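Local coordinates for XAC2610 protein (Xanthomonas axonopodis pv. citri, PDB 4QTQ) that probably serves as an immunity protein that inhibits a peptidoglycan hydrolase linked to a bacterium-killing type IV secretion system, and carries a bound calcium ion, at residues A[65-73]-A[106-114]; A[140-148]-A[156-164]. All blocks are in the same frame, centred on the assembly; numbering follows the deposited sequence.

Contact 1 of 2, residues A[65-73]-A[106-114]; sequences LEPEALYVD and DVVVWSGKE. With CA (calcium ion), chain B.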
ATOM      1  N   LEU A  65       2.833   7.963  13.385  1.00 36.04           N
ATOM      2  CA  LEU A  65       3.609   7.775  12.177  1.00 36.20           C
ATOM      3  C   LEU A  65       3.903   9.140  11.608  1.00 37.70           C
ATOM      4  O   LEU A  65       3.042  10.029  11.668  1.00 37.34           O
ATOM      5  CB  LEU A  65       2.829   6.959  11.160  1.00 35.42           C
ATOM      6  CG  LEU A  65       2.345   5.591  11.611  1.00 35.22           C
ATOM      7  CD1 LEU A  65       1.482   4.996  10.520  1.00 35.81           C
ATOM      8  CD2 LEU A  65       3.518   4.684  11.927  1.00 36.94           C
ATOM      9  N   GLU A  66       5.111   9.303  11.069  1.00 39.81           N
ATOM     10  CA  GLU A  66       5.518  10.539  10.420  1.00 44.04           C
ATOM     11  C   GLU A  66       5.938  10.286   8.962  1.00 41.99           C
ATOM     12  O   GLU A  66       7.133  10.227   8.661  1.00 43.51           O
ATOM     13  CB  GLU A  66       6.654  11.204  11.193  1.00 48.14           C
ATOM     14  CG  GLU A  66       6.255  11.725  12.570  1.00 52.62           C
ATOM     15  CD  GLU A  66       6.609  10.790  13.717  1.00 57.37           C
ATOM     16  OE1 GLU A  66       7.072   9.646  13.473  1.00 59.17           O
ATOM     17  OE2 GLU A  66       6.430  11.215  14.882  1.00 63.69           O
ATOM     18  N   PRO A  67       4.951  10.136   8.055  1.00 39.41           N
ATOM     19  CA  PRO A  67       5.281   9.916   6.642  1.00 38.67           C
ATOM     20  C   PRO A  67       5.895  11.152   5.963  1.00 39.69           C
ATOM     21  O   PRO A  67       5.630  12.301   6.356  1.00 40.67           O
ATOM     22  CB  PRO A  67       3.932   9.545   6.013  1.00 37.56           C
ATOM     23  CG  PRO A  67       2.913  10.180   6.895  1.00 37.52           C
ATOM     24  CD  PRO A  67       3.490  10.155   8.286  1.00 38.24           C
ATOM     25  N   GLU A  68       6.714  10.910   4.945  1.00 40.47           N
ATOM     26  CA  GLU A  68       7.405  12.000   4.236  1.00 41.10           C
ATOM     27  C   GLU A  68       6.389  12.961   3.609  1.00 40.15           C
ATOM     28  O   GLU A  68       6.629  14.159   3.502  1.00 40.65           O
ATOM     29  CB  GLU A  68       8.368  11.426   3.178  1.00 42.99           C
ATOM     30  CG  GLU A  68       9.539  12.347   2.849  0.60 46.97           C
ATOM     31  CD  GLU A  68      10.748  11.625   2.268  0.60 48.82           C
ATOM     32  OE1 GLU A  68      11.322  12.145   1.287  0.60 52.12           O
ATOM     33  OE2 GLU A  68      11.139  10.554   2.791  0.60 49.10           O
ATOM     34  N   ALA A  69       5.255  12.416   3.181  1.00 37.42           N
ATOM     35  CA  ALA A  69       4.114  13.217   2.762  1.00 36.38           C
ATOM     36  C   ALA A  69       2.841  12.403   2.949  1.00 34.82           C
ATOM     37  O   ALA A  69       2.903  11.205   3.212  1.00 33.26           O
ATOM     38  CB  ALA A  69       4.273  13.671   1.310  1.00 36.32           C
ATOM     39  N   LEU A  70       1.689  13.069   2.850  1.00 34.83           N
ATOM     40  CA  LEU A  70       0.381  12.420   2.992  1.00 33.92           C
ATOM     41  C   LEU A  70      -0.625  13.050   2.020  1.00 35.08           C
ATOM     42  O   LEU A  70      -0.828  14.284   2.018  1.00 35.13           O
ATOM     43  CB  LEU A  70      -0.140  12.550   4.432  1.00 33.65           C
ATOM     44  CG  LEU A  70      -1.518  11.913   4.729  1.00 33.62           C
ATOM     45  CD1 LEU A  70      -1.482  10.402   4.605  1.00 33.87           C
ATOM     46  CD2 LEU A  70      -2.028  12.302   6.108  1.00 33.38           C
ATOM     47  N   TYR A  71      -1.233  12.196   1.200  1.00 34.95           N
ATOM     48  CA  TYR A  71      -2.314  12.584   0.306  1.00 35.25           C
ATOM     49  C   TYR A  71      -3.613  12.200   0.971  1.00 35.54           C
ATOM     50  O   TYR A  71      -3.915  11.015   1.095  1.00 35.26           O
ATOM     51  CB  TYR A  71      -2.188  11.885  -1.044  1.00 34.45           C
ATOM     52  CG  TYR A  71      -1.051  12.413  -1.880  1.00 34.63           C
ATOM     53  CD1 TYR A  71       0.247  11.953  -1.690  1.00 34.77           C
ATOM     54  CD2 TYR A  71      -1.272  13.366  -2.864  1.00 36.17           C
ATOM     55  CE1 TYR A  71       1.297  12.450  -2.438  1.00 36.14           C
ATOM     56  CE2 TYR A  71      -0.228  13.859  -3.631  1.00 36.50           C
ATOM     57  CZ  TYR A  71       1.050  13.406  -3.412  1.00 36.92           C
ATOM     58  OH  TYR A  71       2.091  13.897  -4.175  1.00 39.81           O
ATOM     59  N   VAL A  72      -4.357  13.222   1.390  1.00 36.66           N
ATOM     60  CA  VAL A  72      -5.636  13.077   2.095  1.00 37.31           C
ATOM     61  C   VAL A  72      -6.805  13.243   1.118  1.00 37.26           C
ATOM     62  O   VAL A  72      -7.124  14.355   0.681  1.00 36.71           O
ATOM     63  CB  VAL A  72      -5.760  14.131   3.223  1.00 38.05           C
ATOM     64  CG1 VAL A  72      -7.084  13.988   3.970  1.00 38.50           C
ATOM     65  CG2 VAL A  72      -4.591  14.012   4.189  1.00 38.41           C
ATOM     66  N   ASP A  73      -7.432  12.129   0.772  1.00 37.12           N
ATOM     67  CA  ASP A  73      -8.573  12.136  -0.125  1.00 37.72           C
ATOM     68  C   ASP A  73      -9.822  12.139   0.738  1.00 38.43           C
ATOM     69  O   ASP A  73     -10.172  11.125   1.365  1.00 37.98           O
ATOM     70  CB  ASP A  73      -8.524  10.914  -1.044  1.00 38.21           C
ATOM     71  CG  ASP A  73      -9.646  10.892  -2.070  1.00 40.33           C
ATOM     72  OD1 ASP A  73     -10.614  11.692  -1.970  1.00 41.11           O
ATOM     73  OD2 ASP A  73      -9.562  10.041  -2.979  1.00 40.78           O
ATOM     74  N   ASP A 106      -1.651  -3.915  10.195  1.00 37.31           N
ATOM     75  CA  ASP A 106      -0.557  -3.065   9.815  1.00 35.52           C
ATOM     76  C   ASP A 106      -1.160  -1.828   9.151  1.00 35.47           C
ATOM     77  O   ASP A 106      -2.379  -1.718   9.017  1.00 36.00           O
ATOM     78  CB  ASP A 106       0.342  -3.839   8.861  1.00 35.70           C
ATOM     79  CG  ASP A 106       0.706  -5.210   9.408  1.00 36.18           C
ATOM     80  OD1 ASP A 106       1.291  -5.274  10.518  1.00 36.21           O
ATOM     81  OD2 ASP A 106       0.395  -6.229   8.752  1.00 36.80           O
ATOM     82  N   VAL A 107      -0.313  -0.893   8.727  1.00 33.84           N
ATOM     83  CA  VAL A 107      -0.800   0.380   8.228  1.00 33.53           C
ATOM     84  C   VAL A 107      -0.117   0.745   6.909  1.00 32.75           C
ATOM     85  O   VAL A 107       1.104   0.572   6.747  1.00 31.74           O
ATOM     86  CB  VAL A 107      -0.618   1.512   9.271  1.00 33.24           C
ATOM     87  CG1 VAL A 107      -1.135   2.846   8.731  1.00 33.59           C
ATOM     88  CG2 VAL A 107      -1.322   1.151  10.560  1.00 34.16           C
ATOM     89  N   VAL A 108      -0.934   1.212   5.971  1.00 32.65           N
ATOM     90  CA  VAL A 108      -0.473   1.616   4.650  1.00 32.37           C
ATOM     91  C   VAL A 108      -0.953   3.037   4.407  1.00 32.15           C
ATOM     92  O   VAL A 108      -2.134   3.352   4.581  1.00 32.42           O
ATOM     93  CB  VAL A 108      -1.011   0.684   3.540  1.00 33.01           C
ATOM     94  CG1 VAL A 108      -0.537   1.157   2.175  1.00 33.89           C
ATOM     95  CG2 VAL A 108      -0.602  -0.753   3.783  1.00 33.44           C
ATOM     96  N   VAL A 109      -0.034   3.897   4.000  1.00 32.01           N
ATOM     97  CA  VAL A 109      -0.317   5.309   3.866  1.00 32.71           C
ATOM     98  C   VAL A 109       0.012   5.773   2.436  1.00 32.29           C
ATOM     99  O   VAL A 109       1.080   5.456   1.902  1.00 31.11           O
ATOM    100  CB  VAL A 109       0.483   6.082   4.928  1.00 32.66           C
ATOM    101  CG1 VAL A 109       0.461   7.567   4.667  1.00 33.82           C
ATOM    102  CG2 VAL A 109      -0.072   5.779   6.322  1.00 33.24           C
ATOM    103  N   TRP A 110      -0.921   6.493   1.813  1.00 32.29           N
ATOM    104  CA  TRP A 110      -0.688   7.066   0.491  1.00 31.69           C
ATOM    105  C   TRP A 110       0.222   8.263   0.682  1.00 31.08           C
ATOM    106  O   TRP A 110      -0.231   9.339   1.075  1.00 31.95           O
ATOM    107  CB  TRP A 110      -2.005   7.453  -0.182  1.00 32.46           C
ATOM    108  CG  TRP A 110      -1.823   8.164  -1.518  1.00 32.62           C
ATOM    109  CD1 TRP A 110      -0.665   8.284  -2.241  1.00 31.49           C
ATOM    110  CD2 TRP A 110      -2.838   8.841  -2.277  1.00 33.73           C
ATOM    111  NE1 TRP A 110      -0.893   9.022  -3.385  1.00 33.21           N
ATOM    112  CE2 TRP A 110      -2.219   9.359  -3.442  1.00 33.09           C
ATOM    113  CE3 TRP A 110      -4.206   9.085  -2.074  1.00 34.65           C
ATOM    114  CZ2 TRP A 110      -2.915  10.095  -4.389  1.00 33.66           C
ATOM    115  CZ3 TRP A 110      -4.897   9.818  -3.018  1.00 35.33           C
ATOM    116  CH2 TRP A 110      -4.249  10.317  -4.165  1.00 34.98           C
ATOM    117  N   SER A 111       1.515   8.063   0.424  1.00 31.24           N
ATOM    118  CA  SER A 111       2.545   9.055   0.752  1.00 31.34           C
ATOM    119  C   SER A 111       3.231   9.710  -0.451  1.00 33.04           C
ATOM    120  O   SER A 111       3.953  10.682  -0.279  1.00 33.50           O
ATOM    121  CB  SER A 111       3.626   8.414   1.617  1.00 31.53           C
ATOM    122  OG  SER A 111       4.238   7.328   0.935  1.00 30.98           O
ATOM    123  N   GLY A 112       3.030   9.192  -1.657  1.00 33.43           N
ATOM    124  CA  GLY A 112       3.745   9.733  -2.814  1.00 34.39           C
ATOM    125  C   GLY A 112       3.009   9.459  -4.093  1.00 35.00           C
ATOM    126  O   GLY A 112       1.902   8.913  -4.073  1.00 34.44           O
ATOM    127  N   LYS A 113       3.634   9.828  -5.202  1.00 36.16           N
ATOM    128  CA  LYS A 113       3.105   9.530  -6.517  1.00 38.93           C
ATOM    129  C   LYS A 113       4.208   8.964  -7.415  1.00 39.29           C
ATOM    130  O   LYS A 113       4.408   9.412  -8.529  1.00 39.38           O
ATOM    131  CB  LYS A 113       2.440  10.782  -7.120  1.00 41.46           C
ATOM    132  CG  LYS A 113       1.161  11.163  -6.380  1.00 42.39           C
ATOM    133  CD  LYS A 113       0.290  12.134  -7.152  1.00 45.35           C
ATOM    134  CE  LYS A 113       1.048  13.407  -7.451  1.00 47.59           C
ATOM    135  NZ  LYS A 113       0.093  14.521  -7.670  1.00 50.05           N
ATOM    136  N   GLU A 114       4.901   7.956  -6.895  1.00 39.64           N
ATOM    137  CA  GLU A 114       5.964   7.252  -7.612  1.00 40.11           C
ATOM    138  C   GLU A 114       5.447   5.928  -8.206  1.00 39.12           C
ATOM    139  O   GLU A 114       6.227   5.081  -8.627  1.00 38.61           O
ATOM    140  CB  GLU A 114       7.127   6.964  -6.657  1.00 40.99           C
ATOM    141  CG  GLU A 114       7.732   8.171  -5.939  1.00 41.99           C
ATOM    142  CD  GLU A 114       8.923   7.778  -5.069  1.00 43.77           C
ATOM    143  OE1 GLU A 114       8.765   6.990  -4.109  1.00 45.27           O
ATOM    144  OE2 GLU A 114      10.043   8.237  -5.343  1.00 47.30           O
TER
HETATM  145 CA    CA B 301       0.481  -7.681  10.924  1.00 41.14          CA
HETATM  146  O   HOH W   1       2.195  -7.351  12.437  1.00 36.24           O
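An offset aromatic stack between Tyr71 and Trp110 joins two beta-sheets where strand 70-73, at the margin of a three-stranded antiparallel sheet, passes over strand 106-112 of the six-stranded mixed sheet. The ring of Tyr71 lies 4.5 Å, centroid to centroid, from the five-membered ring of Trp110, with the planes only 13° apart. Tyr71 CB sits above the centre of the indole's six-membered ring, 3.5 Å from the centroid, a CH-pi contact over the same face. A chi1 of 175° swings the indole of Trp110 away from its own backbone N and against Tyr71, and NE1 makes a weak bond to Gly112 O at the edge. A nearly straight hydrogen bond, 3.0 Å from Tyr71 N to Trp110 O, ties the backbones there. Within the overall beta-sandwich the strand directions differ by 110°, a steep crossing, and this one backbone bond forms where the axes come within 4.9 Å. Lys113 crosses the phenol end of Tyr71 at about a right angle, its CE 3.5 Å from Tyr71 OH, while its NZ forms a salt bridge with Asp40. Toward the other end the contact is aliphatic: Leu70 CD1 presses against Val109 CG1, and Leu65 CD1 meets Val107 CG1 at 3.8 Å. Asp106, at the start of strand 106-112, binds calcium through both carboxylate oxygens, with the side chains of Asp98, Asn100 and Asp102, the His104 carbonyl oxygen and a water.

Contact 2 of 2, residues A[140-148]-A[156-164]; sequences LSDITVMAN and NMLTSTSGD
Thr161 O receives the backbone N of Asn148 at 2.9 Å in a nearly straight hydrogen bond, and the CA of Ala147 approaches the same oxygen in a longer CH...O contact. The Asn148 side chain reinforces this grip: its ND2 donates to Thr161 OG1 over 3.0 Å, with the hydroxyl 28° out of the amide plane, while OD1 turns to Asn116 ND2. One residue on, a chi1 of -155° points Ser162 OG at Met146 O in a hydrogen bond whose modelled length, 2.5 Å, is doubtfully short. After the helix a type II turn, Thr144 to Ala147, brings Met146 O, and Asn148 just beyond it, up to the strand. Ser160 OG lies 3.4 Å from Ala147 CB and 3.6 Å from Ile143 CG2, and hydrogen-bonds a water that also makes a weak bond to Ile143 O. Farther along, Leu140 and Leu158 cross at about a right angle, meeting through their CD2 methyls. Helix 138-143 lies between two sheets: Leu140 rests on Val124 and Leu126 of strand 121-128, whereas strand 157-163, on its other flank, belongs to the six-stranded antiparallel sheet, beside strand 168-176.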
ATOM      1  N   LEU A 140       8.417  -3.597   1.452  1.00 31.98           N
ATOM      2  CA  LEU A 140       6.999  -3.541   1.089  1.00 32.10           C
ATOM      3  C   LEU A 140       6.617  -2.217   0.410  1.00 32.71           C
ATOM      4  O   LEU A 140       5.903  -2.209  -0.586  1.00 32.99           O
ATOM      5  CB  LEU A 140       6.125  -3.820   2.308  1.00 32.94           C
ATOM      6  CG  LEU A 140       6.141  -5.290   2.745  1.00 33.27           C
ATOM      7  CD1 LEU A 140       5.505  -5.464   4.116  1.00 35.37           C
ATOM      8  CD2 LEU A 140       5.450  -6.183   1.733  1.00 34.30           C
ATOM      9  N   SER A 141       7.135  -1.109   0.919  1.00 34.10           N
ATOM     10  CA  SER A 141       6.858   0.202   0.348  1.00 34.29           C
ATOM     11  C   SER A 141       7.374   0.262  -1.069  1.00 35.03           C
ATOM     12  O   SER A 141       6.730   0.837  -1.968  1.00 34.83           O
ATOM     13  CB  SER A 141       7.523   1.297   1.186  1.00 34.21           C
ATOM     14  OG  SER A 141       7.058   1.263   2.529  1.00 33.97           O
ATOM     15  N   ASP A 142       8.557  -0.312  -1.254  1.00 34.59           N
ATOM     16  CA  ASP A 142       9.205  -0.352  -2.555  1.00 35.13           C
ATOM     17  C   ASP A 142       8.406  -1.106  -3.623  1.00 34.68           C
ATOM     18  O   ASP A 142       8.527  -0.801  -4.797  1.00 33.66           O
ATOM     19  CB  ASP A 142      10.591  -0.976  -2.448  1.00 36.50           C
ATOM     20  CG  ASP A 142      11.674   0.019  -2.034  1.00 40.26           C
ATOM     21  OD1 ASP A 142      11.424   1.245  -1.946  1.00 41.49           O
ATOM     22  OD2 ASP A 142      12.812  -0.443  -1.802  1.00 42.05           O
ATOM     23  N   ILE A 143       7.597  -2.085  -3.234  1.00 34.23           N
ATOM     24  CA  ILE A 143       6.799  -2.821  -4.227  1.00 34.26           C
ATOM     25  C   ILE A 143       5.848  -1.875  -4.956  1.00 34.30           C
ATOM     26  O   ILE A 143       5.539  -2.094  -6.131  1.00 36.59           O
ATOM     27  CB  ILE A 143       5.956  -3.960  -3.605  1.00 34.51           C
ATOM     28  CG1 ILE A 143       6.844  -5.050  -2.999  1.00 35.21           C
ATOM     29  CG2 ILE A 143       5.068  -4.599  -4.669  1.00 36.36           C
ATOM     30  CD1 ILE A 143       6.101  -6.022  -2.097  1.00 35.84           C
ATOM     31  N   THR A 144       5.392  -0.825  -4.266  1.00 33.41           N
ATOM     32  CA  THR A 144       4.363   0.078  -4.811  1.00 33.18           C
ATOM     33  C   THR A 144       4.944   1.066  -5.818  1.00 34.63           C
ATOM     34  O   THR A 144       4.196   1.655  -6.613  1.00 34.36           O
ATOM     35  CB  THR A 144       3.592   0.849  -3.706  1.00 32.68           C
ATOM     36  OG1 THR A 144       4.415   1.883  -3.145  1.00 31.21           O
ATOM     37  CG2 THR A 144       3.123  -0.083  -2.597  1.00 32.62           C
ATOM     38  N   VAL A 145       6.265   1.230  -5.789  1.00 34.97           N
ATOM     39  CA  VAL A 145       6.966   2.115  -6.714  1.00 37.94           C
ATOM     40  C   VAL A 145       6.942   1.512  -8.117  1.00 41.11           C
ATOM     41  O   VAL A 145       7.274   0.335  -8.322  1.00 38.95           O
ATOM     42  CB  VAL A 145       8.419   2.384  -6.268  1.00 38.22           C
ATOM     43  CG1 VAL A 145       9.158   3.232  -7.298  1.00 41.12           C
ATOM     44  CG2 VAL A 145       8.442   3.084  -4.926  1.00 37.57           C
ATOM     45  N   MET A 146       6.529   2.341  -9.073  1.00 42.05           N
ATOM     46  CA  MET A 146       6.289   1.938 -10.467  1.00 42.53           C
ATOM     47  C   MET A 146       5.197   0.860 -10.630  1.00 41.42           C
ATOM     48  O   MET A 146       5.014   0.307 -11.721  1.00 42.37           O
ATOM     49  CB  MET A 146       7.595   1.522 -11.151  1.00 45.46           C
ATOM     50  CG  MET A 146       8.561   2.680 -11.413  1.00 48.98           C
ATOM     51  SD  MET A 146       7.931   3.997 -12.494  1.00 54.27           S
ATOM     52  CE  MET A 146       7.386   3.067 -13.929  1.00 54.03           C
ATOM     53  N   ALA A 147       4.451   0.575  -9.567  1.00 39.08           N
ATOM     54  CA  ALA A 147       3.343  -0.366  -9.665  1.00 38.69           C
ATOM     55  C   ALA A 147       2.102   0.367 -10.151  1.00 40.29           C
ATOM     56  O   ALA A 147       1.999   1.592 -10.029  1.00 39.88           O
ATOM     57  CB  ALA A 147       3.068  -1.004  -8.325  1.00 38.25           C
ATOM     58  N   ASN A 148       1.148  -0.394 -10.678  1.00 41.74           N
ATOM     59  CA  ASN A 148      -0.125   0.177 -11.097  1.00 44.47           C
ATOM     60  C   ASN A 148      -1.052   0.474  -9.936  1.00 45.15           C
ATOM     61  O   ASN A 148      -2.120   1.040 -10.135  1.00 50.02           O
ATOM     62  CB  ASN A 148      -0.812  -0.721 -12.119  1.00 45.86           C
ATOM     63  CG  ASN A 148      -0.039  -0.796 -13.407  1.00 46.92           C
ATOM     64  OD1 ASN A 148       0.675   0.144 -13.764  1.00 46.77           O
ATOM     65  ND2 ASN A 148      -0.145  -1.920 -14.100  1.00 49.26           N
ATOM     66  N   ASN A 156       0.702 -15.825   2.331  1.00 48.59           N
ATOM     67  CA  ASN A 156       2.008 -15.165   2.409  1.00 49.33           C
ATOM     68  C   ASN A 156       2.516 -14.671   1.042  1.00 47.60           C
ATOM     69  O   ASN A 156       3.699 -14.342   0.894  1.00 47.38           O
ATOM     70  CB  ASN A 156       3.039 -16.071   3.102  1.00 53.43           C
ATOM     71  CG  ASN A 156       3.502 -17.226   2.230  1.00 58.90           C
ATOM     72  OD1 ASN A 156       2.774 -17.693   1.346  1.00 62.72           O
ATOM     73  ND2 ASN A 156       4.720 -17.701   2.481  1.00 61.67           N
ATOM     74  N   MET A 157       1.614 -14.604   0.060  1.00 46.27           N
ATOM     75  CA  MET A 157       1.944 -14.139  -1.292  1.00 46.13           C
ATOM     76  C   MET A 157       1.347 -12.761  -1.576  1.00 43.50           C
ATOM     77  O   MET A 157       0.175 -12.509  -1.298  1.00 40.96           O
ATOM     78  CB  MET A 157       1.442 -15.135  -2.346  1.00 48.67           C
ATOM     79  CG  MET A 157       2.087 -16.513  -2.263  1.00 51.68           C
ATOM     80  SD  MET A 157       3.872 -16.441  -2.519  1.00 53.59           S
ATOM     81  CE  MET A 157       4.385 -18.042  -1.886  1.00 58.01           C
ATOM     82  N   LEU A 158       2.173 -11.888  -2.143  1.00 41.47           N
ATOM     83  CA  LEU A 158       1.781 -10.545  -2.513  1.00 41.15           C
ATOM     84  C   LEU A 158       1.915 -10.387  -4.032  1.00 41.17           C
ATOM     85  O   LEU A 158       2.951 -10.717  -4.604  1.00 39.42           O
ATOM     86  CB  LEU A 158       2.677  -9.519  -1.808  1.00 42.78           C
ATOM     87  CG  LEU A 158       2.302  -9.113  -0.376  1.00 46.27           C
ATOM     88  CD1 LEU A 158       2.161 -10.304   0.571  1.00 47.84           C
ATOM     89  CD2 LEU A 158       3.322  -8.130   0.173  1.00 47.85           C
ATOM     90  N   THR A 159       0.875  -9.881  -4.682  1.00 39.26           N
ATOM     91  CA  THR A 159       0.922  -9.658  -6.125  1.00 40.38           C
ATOM     92  C   THR A 159       0.834  -8.173  -6.476  1.00 38.24           C
ATOM     93  O   THR A 159       0.150  -7.403  -5.811  1.00 37.13           O
ATOM     94  CB  THR A 159      -0.197 -10.429  -6.851  1.00 42.72           C
ATOM     95  OG1 THR A 159      -1.437 -10.201  -6.181  1.00 44.79           O
ATOM     96  CG2 THR A 159       0.089 -11.919  -6.853  1.00 44.32           C
ATOM     97  N   SER A 160       1.547  -7.791  -7.528  1.00 39.09           N
ATOM     98  CA  SER A 160       1.640  -6.404  -7.981  1.00 38.99           C
ATOM     99  C   SER A 160       1.822  -6.424  -9.497  1.00 39.91           C
ATOM    100  O   SER A 160       2.448  -7.343 -10.035  1.00 41.12           O
ATOM    101  CB  SER A 160       2.836  -5.717  -7.318  1.00 39.34           C
ATOM    102  OG  SER A 160       2.802  -4.304  -7.473  1.00 42.25           O
ATOM    103  N   THR A 161       1.250  -5.446 -10.189  1.00 39.83           N
ATOM    104  CA  THR A 161       1.395  -5.367 -11.636  1.00 42.59           C
ATOM    105  C   THR A 161       2.122  -4.094 -12.041  1.00 41.91           C
ATOM    106  O   THR A 161       1.988  -3.045 -11.406  1.00 42.32           O
ATOM    107  CB  THR A 161       0.042  -5.437 -12.385  1.00 43.89           C
ATOM    108  OG1 THR A 161      -0.675  -4.219 -12.206  1.00 45.28           O
ATOM    109  CG2 THR A 161      -0.806  -6.571 -11.878  1.00 46.32           C
ATOM    110  N   SER A 162       2.891  -4.202 -13.111  1.00 44.94           N
ATOM    111  CA  SER A 162       3.553  -3.062 -13.700  1.00 47.52           C
ATOM    112  C   SER A 162       3.476  -3.185 -15.229  1.00 47.75           C
ATOM    113  O   SER A 162       2.728  -4.019 -15.755  1.00 45.88           O
ATOM    114  CB  SER A 162       4.995  -2.992 -13.198  1.00 48.93           C
ATOM    115  OG  SER A 162       5.464  -1.656 -13.278  1.00 54.74           O
ATOM    116  N   GLY A 163       4.227  -2.354 -15.942  1.00 51.78           N
ATOM    117  CA  GLY A 163       4.218  -2.379 -17.410  1.00 53.25           C
ATOM    118  C   GLY A 163       4.192  -0.989 -18.003  1.00 56.72           C
ATOM    119  O   GLY A 163       4.382  -0.003 -17.297  1.00 58.31           O
ATOM    120  N   ASP A 164       3.962  -0.905 -19.309  1.00 60.75           N
ATOM    121  CA  ASP A 164       3.931   0.390 -19.998  1.00 65.09           C
ATOM    122  C   ASP A 164       2.505   0.930 -20.232  1.00 69.28           C
ATOM    123  O   ASP A 164       2.319   1.872 -21.008  1.00 73.65           O
ATOM    124  CB  ASP A 164       4.722   0.320 -21.317  1.00 64.45           C
ATOM    125  CG  ASP A 164       4.064  -0.561 -22.365  1.00 62.99           C
ATOM    126  OD1 ASP A 164       3.016  -1.179 -22.085  1.00 61.04           O
ATOM    127  OD2 ASP A 164       4.604  -0.638 -23.485  1.00 67.39           O
TER
HETATM  128  O   HOH W   2       2.227  -2.490  -5.410  1.00 36.21           O

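Contacts 1 and 2 illustrate how a chain consisting mostly of strands can be built by joining successive sheets through side chains and a few main-chain bonds. They lie about 16 Å apart, centre to centre, and contact 1 closes before contact 2 opens. The first joins the three-stranded sheet to the mixed sheet; the second, by way of helix 138-143, carries that mixed sheet on to the antiparallel sheet that begins at strand 152-154. Strand 121-128 is the shared neighbour, pairing with 106-112 and packing against the helix. The two contacts also touch directly, through a probable 2.8 Å hydrogen bond from Met146 N to Glu114 O. The calcium ion lies at the start of strand 106-112, off to one side, about 9 Å from the Leu140 side chain.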